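Local coordinates for penicillin-binding protein PbpB (Mycobacterium tuberculosis, PDB 6KGU) that cross-links peptidoglycan from lipid intermediates as a penicillin-sensitive transpeptidase, caught here with the beta-lactam aztreonam in its active site, at residues T441-D453 / T461-K475. Residues are numbered along the deposited sequence; the frame is centred on the assembly and turned at random.
Sequences TVRQMLRAVVQRD and TGPTAGVPGYQMAGK. With AZR (2-({[(1Z)-1-(2-amino-1,3-thiazol-4-yl)-2-oxo-2-{[(2S,3S)-1-oxo-3-(sulfoamino)butan-2-yl]amino}ethylidene]amino}oxy)-2-methylpropanoic acid), chain B.
Q471 OE1 accepts a nearly straight hydrogen bond from Q444 NE2 at 2.9 Å, and the two amides stand almost perpendicular, 87° between their planes. Beside that bond R447 lays its guanidinium over the Q471 amide: CD of Q471 sits 3.4 Å above the guanidinium plane, offset toward its rim, with the planes only 22° apart. What fixes the guanidinium's rotation lies at its edge. R447 NH1 donates to Q444 OE1 at 2.8 Å, on a lone pair of that oxygen, and NE donates to a water that in turn donates to M472 O. The bend at chi3 of R447 (63°) turns the guanidinium onto Q471, while CG, farther back, touches M472 O and A473 CB.

Next along the chain from Q471, A473 and G474 run alongside L446 and R447. G474 N donates a hydrogen bond to L446 O, coming from above the carbonyl plane rather than on a lone pair, and A473 CB presses on R443 O. Strand 473-483 belongs to the antiparallel sheet of the transpeptidase domain, and it carries the KTG motif of penicillin-binding proteins: K475, then T476. V449 packs its CG2 against G474 O and K475 CD. Beyond it, K475 NZ lies 2.9 Å from O33 of the bound aztreonam and hydrogen-bonds S324 OG, close to S269, the probable acyl-ester serine. T461 also lines this pocket, its OG1 bonded to T476 OG1.

At V449 and V450, G462 N bonds to V449 O (2.9 Å), and V450 fits its CG1 against A465 CB at 3.6 Å. A second water donates to both V450 O and P463 O. Farther out, R452 spreads its guanidinium over P463, whose CB stands over the centre of one face, while T464 CG2 meets the guanidinium edge in plane.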
loop_
_atom_site.group_PDB
_atom_site.type_symbol
_atom_site.label_atom_id
_atom_site.label_comp_id
_atom_site.label_asym_id
_atom_site.label_seq_id
_atom_site.Cartn_x
_atom_site.Cartn_y
_atom_site.Cartn_z
ATOM N N THR A 441 -6.817 12.855 15.257
ATOM C CA THR A 441 -6.862 14.185 14.666
ATOM C C THR A 441 -6.417 14.167 13.205
ATOM O O THR A 441 -7.026 14.830 12.355
ATOM C CB THR A 441 -5.998 15.131 15.506
ATOM O OG1 THR A 441 -6.634 15.336 16.772
ATOM C CG2 THR A 441 -5.799 16.475 14.822
ATOM N N VAL A 442 -5.376 13.400 12.883
ATOM C CA VAL A 442 -4.910 13.348 11.500
ATOM C C VAL A 442 -5.950 12.667 10.602
ATOM O O VAL A 442 -6.216 13.127 9.487
ATOM C CB VAL A 442 -3.541 12.645 11.426
ATOM C CG1 VAL A 442 -3.163 12.351 9.975
ATOM C CG2 VAL A 442 -2.446 13.499 12.121
ATOM N N ARG A 443 -6.554 11.576 11.077
ATOM C CA ARG A 443 -7.643 10.914 10.347
ATOM C C ARG A 443 -8.773 11.881 10.030
ATOM O O ARG A 443 -9.297 11.896 8.908
ATOM C CB ARG A 443 -8.218 9.739 11.158
ATOM C CG ARG A 443 -7.311 8.551 11.335
ATOM C CD ARG A 443 -8.101 7.274 11.659
ATOM N NE ARG A 443 -8.961 7.355 12.841
ATOM C CZ ARG A 443 -8.601 6.962 14.064
ATOM N NH1 ARG A 443 -7.377 6.515 14.293
ATOM N NH2 ARG A 443 -9.459 7.036 15.068
ATOM N N GLN A 444 -9.190 12.676 11.022
ATOM C CA GLN A 444 -10.265 13.634 10.779
ATOM C C GLN A 444 -9.844 14.679 9.756
ATOM O O GLN A 444 -10.617 15.012 8.850
ATOM C CB GLN A 444 -10.689 14.299 12.094
ATOM C CG GLN A 444 -11.516 13.384 12.993
ATOM C CD GLN A 444 -12.831 12.946 12.341
ATOM O OE1 GLN A 444 -13.519 13.737 11.697
ATOM N NE2 GLN A 444 -13.165 11.685 12.497
ATOM N N MET A 445 -8.615 15.199 9.879
ATOM C CA MET A 445 -8.100 16.170 8.918
ATOM C C MET A 445 -8.143 15.626 7.500
ATOM O O MET A 445 -8.534 16.331 6.568
ATOM C CB MET A 445 -6.656 16.562 9.264
ATOM C CG MET A 445 -6.495 17.820 10.082
ATOM S SD MET A 445 -4.833 18.529 9.948
ATOM C CE MET A 445 -3.821 17.133 10.446
ATOM N N LEU A 446 -7.690 14.388 7.307
ATOM C CA LEU A 446 -7.623 13.836 5.958
ATOM C C LEU A 446 -9.008 13.523 5.384
ATOM O O LEU A 446 -9.098 13.151 4.208
ATOM C CB LEU A 446 -6.729 12.582 5.950
ATOM C CG LEU A 446 -5.244 12.836 6.259
ATOM C CD1 LEU A 446 -4.440 11.537 6.231
ATOM C CD2 LEU A 446 -4.648 13.858 5.285
ATOM N N ARG A 447 -10.076 13.686 6.167
ATOM C CA ARG A 447 -11.420 13.707 5.586
ATOM C C ARG A 447 -11.587 14.873 4.622
ATOM O O ARG A 447 -12.389 14.798 3.683
ATOM C CB ARG A 447 -12.493 13.796 6.681
ATOM C CG ARG A 447 -12.654 12.536 7.523
ATOM C CD ARG A 447 -13.674 12.763 8.651
ATOM N NE ARG A 447 -15.016 13.045 8.147
ATOM C CZ ARG A 447 -16.024 13.506 8.892
ATOM N NH1 ARG A 447 -15.864 13.748 10.194
ATOM N NH2 ARG A 447 -17.200 13.725 8.334
ATOM N N ALA A 448 -10.837 15.959 4.834
ATOM C CA ALA A 448 -10.946 17.116 3.952
ATOM C C ALA A 448 -10.543 16.785 2.519
ATOM O O ALA A 448 -11.049 17.401 1.572
ATOM C CB ALA A 448 -10.078 18.258 4.486
ATOM N N VAL A 449 -9.640 15.819 2.340
ATOM C CA VAL A 449 -9.170 15.474 1.004
ATOM C C VAL A 449 -10.317 14.967 0.134
ATOM O O VAL A 449 -10.361 15.236 -1.073
ATOM C CB VAL A 449 -8.030 14.442 1.110
ATOM C CG1 VAL A 449 -7.770 13.759 -0.250
ATOM C CG2 VAL A 449 -6.751 15.110 1.656
ATOM N N VAL A 450 -11.276 14.255 0.723
ATOM C CA VAL A 450 -12.368 13.677 -0.056
ATOM C C VAL A 450 -13.629 14.523 0.023
ATOM O O VAL A 450 -14.683 14.103 -0.467
ATOM C CB VAL A 450 -12.659 12.227 0.367
ATOM C CG1 VAL A 450 -11.388 11.389 0.277
ATOM C CG2 VAL A 450 -13.238 12.189 1.779
ATOM N N GLN A 451 -13.547 15.715 0.608
ATOM C CA GLN A 451 -14.717 16.566 0.734
ATOM C C GLN A 451 -14.988 17.321 -0.557
ATOM O O GLN A 451 -14.084 17.892 -1.176
ATOM C CB GLN A 451 -14.545 17.557 1.884
ATOM C CG GLN A 451 -15.662 18.605 1.973
ATOM C CD GLN A 451 -15.622 19.361 3.285
ATOM O OE1 GLN A 451 -15.926 18.802 4.337
ATOM N NE2 GLN A 451 -15.218 20.621 3.234
ATOM N N ARG A 452 -16.254 17.334 -0.944
ATOM C CA ARG A 452 -16.729 17.967 -2.163
ATOM C C ARG A 452 -17.280 19.354 -1.839
ATOM O O ARG A 452 -17.909 19.550 -0.795
ATOM C CB ARG A 452 -17.814 17.084 -2.807
ATOM C CG ARG A 452 -18.070 17.353 -4.270
ATOM C CD ARG A 452 -19.007 16.321 -4.915
ATOM N NE ARG A 452 -18.322 15.122 -5.404
ATOM C CZ ARG A 452 -17.480 15.103 -6.438
ATOM N NH1 ARG A 452 -17.182 16.221 -7.079
ATOM N NH2 ARG A 452 -16.915 13.965 -6.821
ATOM N N ASP A 453 -17.012 20.324 -2.714
ATOM C CA ASP A 453 -17.610 21.646 -2.532
ATOM C C ASP A 453 -17.954 22.247 -3.890
ATOM O O ASP A 453 -17.057 22.556 -4.685
ATOM C CB ASP A 453 -16.692 22.600 -1.755
ATOM C CG ASP A 453 -17.339 23.970 -1.519
ATOM O OD1 ASP A 453 -18.527 24.135 -1.870
ATOM O OD2 ASP A 453 -16.680 24.889 -0.984
ATOM N N THR A 461 -8.545 17.613 -2.855
ATOM C CA THR A 461 -8.008 17.136 -4.126
ATOM C C THR A 461 -8.683 15.854 -4.618
ATOM O O THR A 461 -8.568 15.539 -5.806
ATOM C CB THR A 461 -6.503 16.891 -4.006
ATOM O OG1 THR A 461 -6.263 15.986 -2.913
ATOM C CG2 THR A 461 -5.723 18.202 -3.777
ATOM N N GLY A 462 -9.370 15.101 -3.750
ATOM C CA GLY A 462 -9.925 13.818 -4.144
ATOM C C GLY A 462 -11.381 13.582 -3.764
ATOM O O GLY A 462 -11.713 12.592 -3.108
ATOM N N PRO A 463 -12.286 14.469 -4.195
ATOM C CA PRO A 463 -13.694 14.310 -3.799
ATOM C C PRO A 463 -14.343 13.042 -4.334
ATOM O O PRO A 463 -15.250 12.513 -3.678
ATOM C CB PRO A 463 -14.362 15.577 -4.362
ATOM C CG PRO A 463 -13.497 15.959 -5.527
ATOM C CD PRO A 463 -12.091 15.636 -5.075
ATOM N N THR A 464 -13.906 12.522 -5.490
ATOM C CA THR A 464 -14.482 11.253 -5.940
ATOM C C THR A 464 -14.107 10.084 -5.026
ATOM O O THR A 464 -14.740 9.025 -5.112
ATOM C CB THR A 464 -14.094 10.931 -7.401
ATOM O OG1 THR A 464 -12.689 10.662 -7.508
ATOM C CG2 THR A 464 -14.438 12.091 -8.332
ATOM N N ALA A 465 -13.128 10.241 -4.134
ATOM C CA ALA A 465 -12.836 9.151 -3.202
ATOM C C ALA A 465 -13.850 9.049 -2.065
ATOM O O ALA A 465 -13.939 7.991 -1.434
ATOM C CB ALA A 465 -11.438 9.305 -2.600
ATOM N N GLY A 466 -14.606 10.109 -1.777
ATOM C CA GLY A 466 -15.558 10.042 -0.682
ATOM C C GLY A 466 -16.693 9.085 -1.001
ATOM O O GLY A 466 -17.054 8.884 -2.160
ATOM N N VAL A 467 -17.210 8.434 0.036
ATOM C CA VAL A 467 -18.386 7.568 -0.089
ATOM C C VAL A 467 -19.459 8.146 0.837
ATOM O O VAL A 467 -19.301 8.109 2.067
ATOM C CB VAL A 467 -18.055 6.097 0.246
ATOM C CG1 VAL A 467 -19.275 5.177 0.033
ATOM C CG2 VAL A 467 -16.873 5.579 -0.611
ATOM N N PRO A 468 -20.538 8.713 0.303
ATOM C CA PRO A 468 -21.530 9.367 1.173
ATOM C C PRO A 468 -22.087 8.423 2.229
ATOM O O PRO A 468 -22.348 7.246 1.970
ATOM C CB PRO A 468 -22.614 9.823 0.192
ATOM C CG PRO A 468 -21.859 10.050 -1.096
ATOM C CD PRO A 468 -20.807 8.956 -1.126
ATOM N N GLY A 469 -22.223 8.946 3.441
ATOM C CA GLY A 469 -22.615 8.147 4.579
ATOM C C GLY A 469 -21.470 7.591 5.394
ATOM O O GLY A 469 -21.717 7.000 6.448
ATOM N N TYR A 470 -20.226 7.761 4.949
ATOM C CA TYR A 470 -19.066 7.223 5.644
ATOM C C TYR A 470 -17.999 8.299 5.778
ATOM O O TYR A 470 -17.825 9.137 4.887
ATOM C CB TYR A 470 -18.481 6.004 4.897
ATOM C CG TYR A 470 -19.411 4.808 4.858
ATOM C CD1 TYR A 470 -19.555 3.982 5.965
ATOM C CD2 TYR A 470 -20.135 4.497 3.710
ATOM C CE1 TYR A 470 -20.402 2.887 5.936
ATOM C CE2 TYR A 470 -20.977 3.398 3.672
ATOM C CZ TYR A 470 -21.112 2.605 4.790
ATOM O OH TYR A 470 -21.946 1.513 4.764
ATOM N N GLN A 471 -17.273 8.261 6.896
ATOM C CA GLN A 471 -16.140 9.161 7.133
ATOM C C GLN A 471 -14.875 8.626 6.444
ATOM O O GLN A 471 -13.890 8.247 7.078
ATOM C CB GLN A 471 -15.906 9.338 8.631
ATOM C CG GLN A 471 -17.034 10.028 9.398
ATOM C CD GLN A 471 -16.614 10.474 10.801
ATOM O OE1 GLN A 471 -15.431 10.696 11.074
ATOM N NE2 GLN A 471 -17.591 10.625 11.687
ATOM N N MET A 472 -14.902 8.603 5.114
ATOM C CA MET A 472 -13.690 8.233 4.395
ATOM C C MET A 472 -12.631 9.312 4.593
ATOM O O MET A 472 -12.940 10.495 4.777
ATOM C CB MET A 472 -13.965 8.032 2.906
ATOM C CG MET A 472 -14.893 6.828 2.578
ATOM S SD MET A 472 -14.352 5.272 3.319
ATOM C CE MET A 472 -15.777 4.246 2.943
ATOM N N ALA A 473 -11.371 8.884 4.591
ATOM C CA ALA A 473 -10.241 9.791 4.779
ATOM C C ALA A 473 -9.057 9.251 3.996
ATOM O O ALA A 473 -8.849 8.037 3.965
ATOM C CB ALA A 473 -9.871 9.928 6.263
ATOM N N GLY A 474 -8.284 10.147 3.387
ATOM C CA GLY A 474 -7.181 9.716 2.549
ATOM C C GLY A 474 -6.320 10.869 2.065
ATOM O O GLY A 474 -6.433 12.002 2.533
ATOM N N LYS A 475 -5.441 10.554 1.112
ATOM C CA LYS A 475 -4.526 11.529 0.549
ATOM C C LYS A 475 -4.157 11.100 -0.864
ATOM O O LYS A 475 -3.831 9.932 -1.096
ATOM C CB LYS A 475 -3.257 11.674 1.406
ATOM C CG LYS A 475 -2.276 12.734 0.902
ATOM C CD LYS A 475 -2.853 14.135 1.116
ATOM C CE LYS A 475 -2.011 15.192 0.437
ATOM N NZ LYS A 475 -2.281 15.295 -1.030
HETATM C C7 AZR B . 0.187 18.700 -6.423
HETATM S S8 AZR B . 7.664 14.760 -5.760
HETATM O O9 AZR B . 1.732 14.813 -4.797
HETATM O O10 AZR B . 4.228 18.661 -5.877
HETATM O O11 AZR B . 3.563 18.128 -8.909
HETATM N N12 AZR B . -0.563 16.984 -4.802
HETATM N N13 AZR B . 2.853 16.883 -6.255
HETATM N N14 AZR B . 4.700 17.286 -8.726
HETATM N N15 AZR B . 6.719 15.443 -8.072
HETATM N N16 AZR B . 8.443 13.845 -8.169
HETATM S S17 AZR B . -1.897 16.201 -5.193
HETATM C C18 AZR B . 0.448 17.332 -5.817
HETATM C C19 AZR B . 1.861 17.185 -5.228
HETATM C C20 AZR B . 1.803 15.922 -4.331
HETATM C C21 AZR B . 3.975 17.601 -6.448
HETATM C C22 AZR B . 4.883 17.037 -7.484
HETATM C C23 AZR B . 3.280 18.392 -10.265
HETATM C C24 AZR B . 6.002 16.136 -7.105
HETATM C C25 AZR B . 6.370 15.902 -5.818
HETATM C C26 AZR B . 7.623 14.671 -7.505
HETATM C C27 AZR B . 2.781 17.086 -10.856
HETATM C C28 AZR B . 2.231 19.485 -10.380
HETATM C C29 AZR B . 4.574 18.839 -10.940
HETATM O O30 AZR B . 5.539 19.250 -10.332
HETATM O O31 AZR B . 4.516 18.776 -12.234
HETATM O O32 AZR B . -2.740 17.088 -5.906
HETATM O O33 AZR B . -2.641 15.927 -3.851
HETATM O O34 AZR B . -1.526 14.941 -5.725
HETATM O O HOH W 1 -15.190 12.037 5.219
HETATM O O HOH W 2 -17.033 13.471 -1.447
#